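Local coordinates for envelope protein (White spot syndrome virus, PDB 7DDA) that is a component of the viral envelope whose C-terminal domain, the part present here, carries sulphate-binding sites responsible for heparin binding, at residues 111-116 and 165-170; 117-122 and 157-162. One frame throughout, in Å; residues are numbered along the deposited sequence.

Interaction 1 (111-116 and 165-170); sequences CLCRIF and FFLNCW
Cys111 and Cys169 are joined covalently across this pairing of antiparallel strand segments, whose axes run at 168° to each other: SG lies 2.0 Å from SG, a disulfide across a non-hydrogen-bonded pair with the two CA atoms 4.1 Å apart. Phe166, Cys111 and Leu112 bury the most surface in the contact. In both cysteines SG sits anti to the carbonyl carbon (chi1 -65° in Cys111), and the bridge lies on the face shared with Cys113, Ile115, Phe165 and Leu167.

Leu112 belongs to the other face and to a hydrogen-bonded pair. Its N donates to Asn168 O at 2.8 Å, and Asn168 N returns a bond to Leu112 O. On the same face Leu112 CG, the branch point, lies in the indole plane at the ring edge, 3.8 Å from Trp170 CH2.

Phe166 continues that face two residues along. Its backbone pairs with Arg114 in both directions, and its CD2 comes 3.3 Å from Arg114 O, while CE2 has Phe116 CB at its edge, 3.9 Å away. Tyr50 OH of the second subunit hydrogen-bonds to Phe166 O, and Arg114 NE forms a salt bridge with Glu48 of that subunit, which places this face at a subunit interface.

On the disulfide face, Cys113 SG approaches Phe165 in the ring plane, 3.7 Å from CD2, a sulfur-aromatic contact at the edge. It also meets Leu167 CD2 at 3.8 Å. Side chains here pack on Phe80, Leu102 and Tyr148 of the second sheet. The arrangement is that of a two-sheet antiparallel beta-sandwich, with a cross-strand disulfide on its interior face and a subunit interface on the other.

Interaction 2 (117-122 and 157-162); sequences AEIESD and AGAKLI
Glu118 and Ile162, and likewise Glu120 and Lys160, form antiparallel hydrogen-bonded pairs between strands whose axes approach to 4.7 Å at 152°, with two backbone bonds in each pair. The bond from Ile162 N to Glu118 O measures 2.9 Å, and that from Glu120 N to Lys160 O 2.8 Å; Ile119 and Leu161 make the non-hydrogen-bonded pair between them.

Ile162 has the largest buried area and is flanked by both glutamates. Glu118 lies alongside it, pointing the same way, and its OE2 comes 3.5 Å from Ile162 CB. The glutamate reaches there by a bent chain: CG stands between the backbone N and the carbonyl carbon (chi1 54°), and chi2 of 94° bends CD toward Ile162 CB. The same OE2 is hydrogen-bonded to Tyr164 OH. Glu120 instead crosses Ile162 obliquely, with its CB 3.8 Å from CG1. Its CG is anti to the backbone N, and the extended chain beyond carries OE2 to a salt bridge with Arg137 of the third subunit.

Although Lys160 pairs with Glu120 through the backbone, its side chain leads away, and NZ forms salt bridges with Asp40 and Asp47 on the far side of its own strand. The other face is apolar. Leu161 CD1 meets Ala117 CB at 4.0 Å and Ile119 CD1 at 4.3 Å, and these residues pack on Phe150 and Ile152 of the second sheet.

The chemistry is therefore divided by face. Hydrocarbon contacts join the sheets, whereas on the other side Glu120 and Lys160 direct their charges to separate partners, one across a subunit boundary and one within the sheet. Ile162 lies against Glu120 CB and the Glu118 carboxylate, whose polar partner is the Tyr164 hydroxyl.

How the interactions relate
From the N terminus, strand 30-40 comes first and later borders strand 160-170, the partner in both contacts. The chain passes through 80-89 and 95-104 of the second sheet before strand 110-120 supplies 111-116 to interaction 1 and, directly after, 117-122 to interaction 2. It then makes the second sheet's other two strands, 131-135 and 145-153, and returns at 157-162, where interaction 2 closes this 34-residue excursion. Residues 165-170 complete interaction 1, which closes the wider loop, so the contacts nest without crossing. Their centres lie about 22 Å apart, and together they zip one strand pair along its length, tying the excursion to the outermost strand of the first sheet within this chain.

Interaction 1 (111-116 and 165-170)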
loop_
_atom_site.group_PDB
_atom_site.type_symbol
_atom_site.label_atom_id
_atom_site.label_comp_id
_atom_site.label_asym_id
_atom_site.label_seq_id
_atom_site.Cartn_x
_atom_site.Cartn_y
_atom_site.Cartn_z
ATOM N N CYS A 111 4.303 -16.525 13.697
ATOM C CA CYS A 111 3.917 -15.385 12.879
ATOM C C CYS A 111 3.732 -15.764 11.420
ATOM O O CYS A 111 4.376 -16.680 10.897
ATOM C CB CYS A 111 4.932 -14.245 12.961
ATOM S SG CYS A 111 5.097 -13.484 14.588
ATOM N N LEU A 112 2.828 -15.035 10.775
ATOM C CA LEU A 112 2.756 -14.940 9.328
ATOM C C LEU A 112 3.214 -13.549 8.891
ATOM O O LEU A 112 3.098 -12.568 9.639
ATOM C CB LEU A 112 1.337 -15.223 8.840
ATOM C CG LEU A 112 0.855 -16.672 8.908
ATOM C CD1 LEU A 112 -0.602 -16.719 8.513
ATOM C CD2 LEU A 112 1.675 -17.607 8.007
ATOM N N CYS A 113 3.752 -13.475 7.673
ATOM C CA CYS A 113 4.245 -12.222 7.114
ATOM C C CYS A 113 3.806 -12.112 5.662
ATOM O O CYS A 113 4.084 -13.010 4.860
ATOM C CB CYS A 113 5.770 -12.143 7.205
ATOM S SG CYS A 113 6.445 -10.508 6.874
ATOM N N ARG A 114 3.138 -11.012 5.317
ATOM C CA ARG A 114 2.872 -10.664 3.927
ATOM C C ARG A 114 3.513 -9.313 3.630
ATOM O O ARG A 114 3.661 -8.477 4.529
ATOM C CB ARG A 114 1.370 -10.622 3.630
ATOM C CG ARG A 114 0.647 -11.933 3.870
ATOM C CD ARG A 114 1.067 -12.957 2.855
ATOM N NE ARG A 114 0.515 -14.284 3.133
ATOM C CZ ARG A 114 1.044 -15.153 3.998
ATOM N NH1 ARG A 114 2.128 -14.828 4.702
ATOM N NH2 ARG A 114 0.481 -16.346 4.168
ATOM N N ILE A 115 3.896 -9.096 2.361
ATOM C CA ILE A 115 4.713 -7.945 2.003
ATOM C C ILE A 115 4.137 -7.167 0.827
ATOM O O ILE A 115 3.412 -7.688 -0.028
ATOM C CB ILE A 115 6.164 -8.328 1.656
ATOM C CG1 ILE A 115 6.162 -9.098 0.348
ATOM C CG2 ILE A 115 6.855 -9.067 2.814
ATOM C CD1 ILE A 115 7.497 -9.348 -0.199
ATOM N N PHE A 116 4.515 -5.896 0.792
ATOM C CA PHE A 116 4.333 -5.012 -0.338
ATOM C C PHE A 116 5.590 -4.150 -0.437
ATOM O O PHE A 116 6.157 -3.744 0.585
ATOM C CB PHE A 116 3.075 -4.148 -0.163
ATOM C CG PHE A 116 2.946 -3.065 -1.197
ATOM C CD1 PHE A 116 2.779 -3.388 -2.535
ATOM C CD2 PHE A 116 3.068 -1.727 -0.841
ATOM C CE1 PHE A 116 2.689 -2.396 -3.496
ATOM C CE2 PHE A 116 2.973 -0.731 -1.798
ATOM C CZ PHE A 116 2.780 -1.065 -3.130
ATOM N N PHE A 165 5.891 -4.765 5.755
ATOM C CA PHE A 165 5.712 -6.087 6.339
ATOM C C PHE A 165 4.410 -6.089 7.118
ATOM O O PHE A 165 4.254 -5.308 8.069
ATOM C CB PHE A 165 6.878 -6.450 7.260
ATOM C CG PHE A 165 8.206 -6.496 6.567
ATOM C CD1 PHE A 165 8.932 -5.331 6.354
ATOM C CD2 PHE A 165 8.736 -7.690 6.147
ATOM C CE1 PHE A 165 10.158 -5.374 5.718
ATOM C CE2 PHE A 165 9.955 -7.733 5.522
ATOM C CZ PHE A 165 10.668 -6.580 5.306
ATOM N N PHE A 166 3.488 -6.969 6.723
ATOM C CA PHE A 166 2.188 -7.108 7.384
ATOM C C PHE A 166 2.228 -8.367 8.239
ATOM O O PHE A 166 2.097 -9.483 7.728
ATOM C CB PHE A 166 1.059 -7.136 6.366
ATOM C CG PHE A 166 1.084 -5.961 5.418
ATOM C CD1 PHE A 166 0.787 -4.686 5.873
ATOM C CD2 PHE A 166 1.442 -6.124 4.090
ATOM C CE1 PHE A 166 0.808 -3.604 5.017
ATOM C CE2 PHE A 166 1.469 -5.048 3.236
ATOM C CZ PHE A 166 1.145 -3.784 3.695
ATOM N N LEU A 167 2.386 -8.171 9.550
ATOM C CA LEU A 167 2.691 -9.243 10.487
ATOM C C LEU A 167 1.451 -9.658 11.273
ATOM O O LEU A 167 0.732 -8.812 11.814
ATOM C CB LEU A 167 3.812 -8.790 11.419
ATOM C CG LEU A 167 5.149 -8.758 10.680
ATOM C CD1 LEU A 167 6.105 -7.814 11.362
ATOM C CD2 LEU A 167 5.761 -10.155 10.644
ATOM N N ASN A 168 1.204 -10.964 11.324
ATOM C CA ASN A 168 0.083 -11.526 12.065
ATOM C C ASN A 168 0.608 -12.644 12.953
ATOM O O ASN A 168 0.963 -13.717 12.457
ATOM C CB ASN A 168 -1.009 -12.033 11.122
ATOM C CG ASN A 168 -2.242 -12.501 11.867
ATOM O OD1 ASN A 168 -3.035 -13.285 11.347
ATOM N ND2 ASN A 168 -2.385 -12.056 13.115
ATOM N N CYS A 169 0.645 -12.396 14.259
ATOM C CA CYS A 169 1.272 -13.292 15.217
ATOM C C CYS A 169 0.283 -13.739 16.291
ATOM O O CYS A 169 -0.645 -13.009 16.653
ATOM C CB CYS A 169 2.473 -12.616 15.871
ATOM S SG CYS A 169 3.667 -12.035 14.677
ATOM N N TRP A 170 0.508 -14.944 16.817
ATOM C CA TRP A 170 -0.374 -15.526 17.817
ATOM C C TRP A 170 0.413 -16.494 18.693
ATOM O O TRP A 170 1.528 -16.892 18.360
ATOM C CB TRP A 170 -1.551 -16.234 17.151
ATOM C CG TRP A 170 -1.132 -17.397 16.341
ATOM C CD1 TRP A 170 -0.990 -18.675 16.771
ATOM C CD2 TRP A 170 -0.788 -17.400 14.947
ATOM N NE1 TRP A 170 -0.574 -19.483 15.735
ATOM C CE2 TRP A 170 -0.445 -18.722 14.604
ATOM C CE3 TRP A 170 -0.734 -16.415 13.958
ATOM C CZ2 TRP A 170 -0.061 -19.085 13.313
ATOM C CZ3 TRP A 170 -0.350 -16.782 12.679
ATOM C CH2 TRP A 170 -0.021 -18.104 12.370
#

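Interaction 2 (117-122 and 157-162)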
loop_
_atom_site.group_PDB
_atom_site.type_symbol
_atom_site.label_atom_id
_atom_site.label_comp_id
_atom_site.label_asym_id
_atom_site.label_seq_id
_atom_site.Cartn_x
_atom_site.Cartn_y
_atom_site.Cartn_z
ATOM N N ALA A 117 6.032 -3.873 -1.659
ATOM C CA ALA A 117 7.231 -3.068 -1.853
ATOM C C ALA A 117 7.048 -2.131 -3.041
ATOM O O ALA A 117 6.341 -2.453 -4.000
ATOM C CB ALA A 117 8.464 -3.949 -2.062
ATOM N N GLU A 118 7.694 -0.970 -2.966
ATOM C CA GLU A 118 7.574 0.058 -3.993
ATOM C C GLU A 118 8.829 0.924 -4.006
ATOM O O GLU A 118 9.458 1.150 -2.969
ATOM C CB GLU A 118 6.278 0.876 -3.796
ATOM C CG GLU A 118 6.023 1.523 -2.398
ATOM C CD GLU A 118 6.467 2.965 -2.213
ATOM O OE1 GLU A 118 6.705 3.646 -3.216
ATOM O OE2 GLU A 118 6.459 3.452 -1.057
ATOM N N ILE A 119 9.223 1.347 -5.207
ATOM C CA ILE A 119 10.379 2.218 -5.382
ATOM C C ILE A 119 9.975 3.660 -5.088
ATOM O O ILE A 119 8.988 4.169 -5.624
ATOM C CB ILE A 119 10.946 2.082 -6.802
ATOM C CG1 ILE A 119 11.265 0.624 -7.113
ATOM C CG2 ILE A 119 12.181 2.976 -6.982
ATOM C CD1 ILE A 119 12.592 0.186 -6.608
ATOM N N GLU A 120 10.736 4.322 -4.238
ATOM C CA GLU A 120 10.518 5.718 -3.901
ATOM C C GLU A 120 11.633 6.532 -4.526
ATOM O O GLU A 120 12.805 6.357 -4.190
ATOM C CB GLU A 120 10.483 5.924 -2.393
ATOM C CG GLU A 120 9.897 7.217 -1.979
ATOM C CD GLU A 120 10.008 7.412 -0.499
ATOM O OE1 GLU A 120 9.053 7.046 0.216
ATOM O OE2 GLU A 120 11.070 7.906 -0.055
ATOM N N SER A 121 11.258 7.430 -5.412
ATOM C CA SER A 121 12.166 8.061 -6.346
ATOM C C SER A 121 11.666 9.469 -6.610
ATOM O O SER A 121 10.460 9.738 -6.556
ATOM C CB SER A 121 12.237 7.265 -7.649
ATOM O OG SER A 121 12.894 8.010 -8.653
ATOM N N ASP A 122 12.599 10.365 -6.896
ATOM C CA ASP A 122 12.208 11.724 -7.214
ATOM C C ASP A 122 11.958 11.920 -8.704
ATOM O O ASP A 122 11.451 12.969 -9.105
ATOM C CB ASP A 122 13.255 12.694 -6.655
ATOM C CG ASP A 122 14.513 12.716 -7.443
ATOM O OD1 ASP A 122 14.720 11.816 -8.273
ATOM O OD2 ASP A 122 15.344 13.607 -7.188
ATOM N N ALA A 157 20.432 7.451 -8.970
ATOM C CA ALA A 157 21.001 7.660 -7.647
ATOM C C ALA A 157 19.943 8.170 -6.673
ATOM O O ALA A 157 19.039 8.918 -7.043
ATOM C CB ALA A 157 22.166 8.646 -7.735
ATOM N N GLY A 158 20.041 7.736 -5.428
ATOM C CA GLY A 158 19.168 8.232 -4.392
ATOM C C GLY A 158 17.855 7.497 -4.240
ATOM O O GLY A 158 17.147 7.737 -3.258
ATOM N N ALA A 159 17.513 6.606 -5.165
ATOM C CA ALA A 159 16.223 5.935 -5.119
ATOM C C ALA A 159 16.194 4.898 -3.997
ATOM O O ALA A 159 17.203 4.259 -3.685
ATOM C CB ALA A 159 15.928 5.276 -6.467
ATOM N N LYS A 160 15.017 4.726 -3.395
ATOM C CA LYS A 160 14.851 3.856 -2.238
ATOM C C LYS A 160 13.843 2.747 -2.511
ATOM O O LYS A 160 12.917 2.894 -3.320
ATOM C CB LYS A 160 14.398 4.641 -0.996
ATOM C CG LYS A 160 15.319 5.803 -0.585
ATOM C CD LYS A 160 16.737 5.324 -0.327
ATOM C CE LYS A 160 17.639 6.437 0.186
ATOM N NZ LYS A 160 18.981 5.903 0.527
ATOM N N LEU A 161 14.036 1.633 -1.815
ATOM C CA LEU A 161 13.067 0.544 -1.765
ATOM C C LEU A 161 12.320 0.641 -0.441
ATOM O O LEU A 161 12.943 0.645 0.626
ATOM C CB LEU A 161 13.765 -0.811 -1.913
ATOM C CG LEU A 161 12.929 -2.093 -1.875
ATOM C CD1 LEU A 161 11.900 -2.136 -3.001
ATOM C CD2 LEU A 161 13.843 -3.303 -1.951
ATOM N N ILE A 162 10.998 0.766 -0.507
ATOM C CA ILE A 162 10.157 0.796 0.683
ATOM C C ILE A 162 9.421 -0.535 0.750
ATOM O O ILE A 162 8.660 -0.879 -0.167
ATOM C CB ILE A 162 9.179 1.980 0.668
ATOM C CG1 ILE A 162 9.897 3.280 0.280
ATOM C CG2 ILE A 162 8.548 2.149 2.015
ATOM C CD1 ILE A 162 10.990 3.720 1.254
#